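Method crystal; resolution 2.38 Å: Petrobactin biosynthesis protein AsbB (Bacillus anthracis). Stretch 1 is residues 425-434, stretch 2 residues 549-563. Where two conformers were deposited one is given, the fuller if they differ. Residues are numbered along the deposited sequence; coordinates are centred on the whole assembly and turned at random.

Stretch 1 (425-434) VIHLVVEHGI
Stretch 2, residues 549-563: KYPHLKDRFESIQLY

Val 430 is the centre of this contact. It lies on helix 425-432, which begins earlier in the chain and crosses helix 554-560 at 108° between N-to-C directions. The axes approach to 9.3 Å. The register is set by two CA pairs: Val 430 CA to Phe 557 CA at 6.0 Å, and Glu 431 CA to Leu 553 CA at 6.7 Å.

Val 430 has chi1 t, and its CA-to-CB bond points sideways to the second stretch. Both methyls still meet it. Val 430 CG1 lies 4.1 Å from Phe 557 CB and 4.3 Å from Leu 553 CB. Val 430 CG1 is also 3.8 Å from the backbone atom Phe 557 N, so the valine packs close to the helix backbone itself. Val 430 CG2 lies 3.6 Å from Ile 560 CD1. The same methyl sits at the edge of the Phe 557 ring, near its plane. Phe 557 has chi1 t.

The CA-to-CB bond of Ile 560 points toward the first stretch, with chi1 m and chi2 t. Ile 560 CD1 also reaches Val 429 CG1 at 3.5 Å, so one methyl packs against two successive valines. Val 429 has chi1 t. One turn back along helix 425-432, Ile 426 (m, t) extends the apolar packing: Ile 426 CG2 lies 4.1 Å from Leu 562 CD1. Leu 562, also m, t, follows Gln 561, the first residue to leave helical phi/psi, at 58/54.

Leu 553 ends the 3-10 segment 551-553. Its CA-to-CB bond points toward the first stretch, with chi1 m and chi2 t. Leu 553 CD1 is 4.3 Å from His 427 CE1. The imidazole of His 427 (chi1 t, chi2 87°) turns its edge to the face of the Tyr 550 ring. The centroids of the His 427 and Tyr 550 rings are 5.6 Å apart and the planes meet at 65°. The closest atoms are His 427 CE1 and Tyr 550 CE1, at 4.3 Å. Tyr 550 has chi1 m and chi2 104°, with phi/psi -133/75.

The polar edge forms where helix 425-432 ends. Gly 433 leaves helical phi/psi at 55/34; positive phi by itself favours glycine. Near this end, Arg 556 NH1 donates to Val 430 O at 2.5 Å, with an N-H...acceptor angle of 141°. This is a short bond to a backbone carbonyl, and the acceptor lies at the edge of the guanidinium, near its plane. Arg 556 NH1 is also 3.2 Å from Glu 431 O. The CA-to-CB bond of Arg 556 points toward the first stretch, with chi1 off at -123°, chi2 and chi3 t, and chi4 -91°.

The CA-to-CB bond of Glu 431 points away overall, but chi1 t, chi2 105° and chi3 84° bring its carboxylate back to the second stretch. Glu 431 OE2 is 3.7 Å from Leu 553 CD2. Glu 431 OE2 also accepts a weak hydrogen bond from His 552 NE2 at 3.4 Å, with an angle of 149°. His 552 has chi1 p and chi2 -89°, and the oxygen lies at the edge of its ring. The two stretches bury 508 Å² in all.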

# COMPACT_ATOMS: atom_id res chain seq x y z
N VAL B 425 -2.80 -16.52 36.63
CA VAL B 425 -2.01 -15.49 36.01
C VAL B 425 -1.37 -14.60 37.07
O VAL B 425 -0.18 -14.29 36.99
CB VAL B 425 -2.84 -14.60 35.05
CG1 VAL B 425 -1.96 -13.53 34.46
CG2 VAL B 425 -3.50 -15.43 33.94
N ILE B 426 -2.15 -14.19 38.07
CA ILE B 426 -1.65 -13.30 39.12
C ILE B 426 -0.63 -14.05 39.98
O ILE B 426 0.40 -13.49 40.39
CB ILE B 426 -2.81 -12.73 39.99
CG1 ILE B 426 -3.72 -11.86 39.13
CG2 ILE B 426 -2.30 -11.90 41.15
CD1 ILE B 426 -4.97 -11.34 39.83
N HIS B 427 -0.93 -15.32 40.25
CA HIS B 427 0.02 -16.17 40.94
C HIS B 427 1.40 -16.21 40.26
O HIS B 427 2.42 -16.11 40.94
CB HIS B 427 -0.53 -17.58 41.09
CG HIS B 427 0.33 -18.45 41.94
ND1 HIS B 427 0.20 -18.51 43.31
CD2 HIS B 427 1.33 -19.30 41.61
CE1 HIS B 427 1.09 -19.36 43.80
NE2 HIS B 427 1.78 -19.86 42.79
N LEU B 428 1.42 -16.39 38.94
CA LEU B 428 2.64 -16.36 38.13
C LEU B 428 3.41 -15.07 38.36
O LEU B 428 4.63 -15.08 38.50
CB LEU B 428 2.29 -16.47 36.65
CG LEU B 428 2.17 -17.88 36.09
CD1 LEU B 428 1.71 -17.88 34.65
CD2 LEU B 428 3.53 -18.58 36.23
N VAL B 429 2.69 -13.95 38.37
CA VAL B 429 3.32 -12.66 38.60
C VAL B 429 3.97 -12.58 39.98
O VAL B 429 5.15 -12.23 40.11
CB VAL B 429 2.31 -11.49 38.45
CG1 VAL B 429 2.84 -10.23 39.13
CG2 VAL B 429 2.01 -11.25 36.97
N VAL B 430 3.22 -12.94 41.01
CA VAL B 430 3.68 -12.73 42.40
C VAL B 430 4.68 -13.76 42.90
O VAL B 430 5.68 -13.45 43.58
CB VAL B 430 2.48 -12.66 43.35
CG1 VAL B 430 2.94 -12.40 44.78
CG2 VAL B 430 1.43 -11.60 42.86
N GLU B 431 4.42 -15.02 42.59
CA GLU B 431 5.32 -16.07 43.06
C GLU B 431 6.54 -16.12 42.16
O GLU B 431 7.62 -16.39 42.62
CB GLU B 431 4.62 -17.43 43.10
CG GLU B 431 5.57 -18.62 43.26
CD GLU B 431 5.55 -19.23 44.66
OE1 GLU B 431 4.66 -20.08 44.94
OE2 GLU B 431 6.41 -18.86 45.49
N HIS B 432 6.33 -15.99 40.85
CA HIS B 432 7.43 -16.10 39.90
C HIS B 432 8.06 -14.85 39.28
O HIS B 432 9.07 -14.96 38.60
CB HIS B 432 7.03 -17.11 38.82
CG HIS B 432 6.70 -18.45 39.39
ND1 HIS B 432 7.67 -19.31 39.86
CD2 HIS B 432 5.51 -19.05 39.62
CE1 HIS B 432 7.09 -20.39 40.34
NE2 HIS B 432 5.78 -20.26 40.21
N GLY B 433 7.48 -13.67 39.54
CA GLY B 433 7.85 -12.46 38.81
C GLY B 433 7.74 -12.50 37.28
O GLY B 433 8.50 -11.86 36.57
N ILE B 434 6.77 -13.24 36.76
CA ILE B 434 6.64 -13.38 35.33
C ILE B 434 5.26 -12.87 34.89
O ILE B 434 4.24 -13.39 35.31
CB ILE B 434 6.75 -14.84 34.94
CG1 ILE B 434 8.15 -15.36 35.22
CG2 ILE B 434 6.42 -15.04 33.48
CD1 ILE B 434 8.33 -16.80 34.83
N LYS B 549 -3.53 -18.24 51.53
CA LYS B 549 -2.90 -19.55 51.58
C LYS B 549 -1.38 -19.55 51.36
O LYS B 549 -0.74 -20.59 51.48
CB LYS B 549 -3.57 -20.48 50.56
CG LYS B 549 -5.03 -20.76 50.88
CD LYS B 549 -5.63 -21.82 49.97
CE LYS B 549 -5.92 -21.29 48.59
NZ LYS B 549 -6.13 -22.40 47.62
N TYR B 550 -0.80 -18.40 51.02
CA TYR B 550 0.64 -18.31 50.80
C TYR B 550 1.25 -17.10 51.51
O TYR B 550 1.60 -16.12 50.87
CB TYR B 550 0.97 -18.33 49.29
CG TYR B 550 0.35 -19.51 48.58
CD1 TYR B 550 -0.77 -19.38 47.77
CD2 TYR B 550 0.87 -20.78 48.75
CE1 TYR B 550 -1.34 -20.48 47.14
CE2 TYR B 550 0.32 -21.89 48.12
CZ TYR B 550 -0.78 -21.74 47.33
OH TYR B 550 -1.30 -22.88 46.74
N PRO B 551 1.39 -17.20 52.84
CA PRO B 551 1.97 -16.15 53.70
C PRO B 551 3.36 -15.73 53.24
O PRO B 551 3.74 -14.56 53.36
CB PRO B 551 2.08 -16.83 55.08
CG PRO B 551 1.11 -17.93 55.04
CD PRO B 551 1.02 -18.40 53.61
N HIS B 552 4.14 -16.68 52.74
CA HIS B 552 5.48 -16.34 52.27
C HIS B 552 5.41 -15.32 51.10
O HIS B 552 6.39 -14.65 50.78
CB HIS B 552 6.27 -17.60 51.90
CG HIS B 552 5.75 -18.32 50.69
ND1 HIS B 552 4.78 -19.30 50.76
CD2 HIS B 552 6.08 -18.22 49.38
CE1 HIS B 552 4.53 -19.76 49.55
NE2 HIS B 552 5.31 -19.12 48.69
N LEU B 553 4.24 -15.20 50.49
CA LEU B 553 4.10 -14.27 49.38
C LEU B 553 3.59 -12.90 49.81
O LEU B 553 3.46 -12.00 48.99
CB LEU B 553 3.19 -14.87 48.30
CG LEU B 553 3.77 -16.10 47.61
CD1 LEU B 553 2.89 -16.59 46.50
CD2 LEU B 553 5.13 -15.78 47.05
N LYS B 554 3.31 -12.72 51.10
CA LYS B 554 2.61 -11.52 51.55
C LYS B 554 3.33 -10.24 51.16
O LYS B 554 2.72 -9.33 50.60
CB LYS B 554 2.41 -11.52 53.06
CG LYS B 554 1.57 -10.35 53.56
CD LYS B 554 1.46 -10.38 55.08
CE LYS B 554 0.34 -9.49 55.61
NZ LYS B 554 -0.99 -10.13 55.45
N ASP B 555 4.62 -10.16 51.46
CA ASP B 555 5.34 -8.91 51.27
C ASP B 555 5.57 -8.65 49.79
O ASP B 555 5.69 -7.51 49.37
CB ASP B 555 6.64 -8.89 52.06
CG ASP B 555 6.42 -8.60 53.55
OD1 ASP B 555 5.42 -7.92 53.89
OD2 ASP B 555 7.25 -9.04 54.39
N ARG B 556 5.63 -9.72 49.02
CA ARG B 556 5.77 -9.65 47.58
C ARG B 556 4.47 -9.13 46.99
O ARG B 556 4.48 -8.27 46.11
CB ARG B 556 6.02 -11.03 47.00
CG ARG B 556 7.29 -11.20 46.19
CD ARG B 556 7.74 -12.64 46.34
NE ARG B 556 9.05 -12.92 45.79
CZ ARG B 556 9.25 -13.33 44.55
NH1 ARG B 556 8.22 -13.48 43.73
NH2 ARG B 556 10.48 -13.57 44.13
N PHE B 557 3.37 -9.70 47.47
CA PHE B 557 2.04 -9.31 47.04
C PHE B 557 1.78 -7.84 47.37
O PHE B 557 1.27 -7.09 46.55
CB PHE B 557 0.97 -10.22 47.66
CG PHE B 557 -0.46 -9.78 47.36
CD1 PHE B 557 -1.28 -9.29 48.38
CD2 PHE B 557 -0.98 -9.86 46.06
CE1 PHE B 557 -2.59 -8.89 48.11
CE2 PHE B 557 -2.29 -9.45 45.79
CZ PHE B 557 -3.10 -8.96 46.82
N GLU B 558 2.17 -7.42 48.56
CA GLU B 558 1.99 -6.04 48.92
C GLU B 558 2.78 -5.12 48.01
O GLU B 558 2.23 -4.12 47.54
CB GLU B 558 2.36 -5.80 50.38
CG GLU B 558 1.15 -5.77 51.28
CD GLU B 558 1.47 -6.18 52.72
OE1 GLU B 558 2.63 -5.97 53.16
OE2 GLU B 558 0.56 -6.73 53.39
N SER B 559 4.04 -5.45 47.74
CA SER B 559 4.91 -4.54 46.99
C SER B 559 4.45 -4.28 45.54
O SER B 559 4.79 -3.28 44.92
CB SER B 559 6.35 -5.03 47.00
OG SER B 559 6.52 -6.10 46.09
N ILE B 560 3.67 -5.21 45.02
CA ILE B 560 3.10 -5.12 43.69
C ILE B 560 1.96 -4.07 43.62
O ILE B 560 1.69 -3.50 42.56
CB ILE B 560 2.61 -6.54 43.27
CG1 ILE B 560 3.78 -7.39 42.86
CG2 ILE B 560 1.57 -6.52 42.16
CD1 ILE B 560 3.34 -8.62 42.15
N GLN B 561 1.30 -3.81 44.75
CA GLN B 561 0.29 -2.76 44.83
C GLN B 561 -0.89 -2.88 43.85
O GLN B 561 -1.19 -1.95 43.11
CB GLN B 561 0.97 -1.41 44.62
CG GLN B 561 2.01 -1.07 45.65
CD GLN B 561 1.65 0.20 46.39
OE1 GLN B 561 2.21 1.27 46.14
NE2 GLN B 561 0.69 0.09 47.31
N LEU B 562 -1.57 -4.02 43.83
CA LEU B 562 -2.72 -4.20 42.98
C LEU B 562 -3.91 -3.39 43.46
O LEU B 562 -4.89 -3.22 42.72
CB LEU B 562 -3.11 -5.66 42.94
CG LEU B 562 -2.03 -6.56 42.38
CD1 LEU B 562 -2.62 -7.94 42.22
CD2 LEU B 562 -1.58 -6.01 41.05
N TYR B 563 -3.86 -2.96 44.72
CA TYR B 563 -4.93 -2.17 45.34
C TYR B 563 -4.66 -0.67 45.29
O TYR B 563 -5.34 0.11 45.98
CB TYR B 563 -5.22 -2.62 46.78
CG TYR B 563 -5.56 -4.09 46.90
CD1 TYR B 563 -6.10 -4.78 45.84
CD2 TYR B 563 -5.34 -4.77 48.09
CE1 TYR B 563 -6.42 -6.12 45.93
CE2 TYR B 563 -5.66 -6.11 48.21
CZ TYR B 563 -6.20 -6.78 47.13
OH TYR B 563 -6.52 -8.12 47.24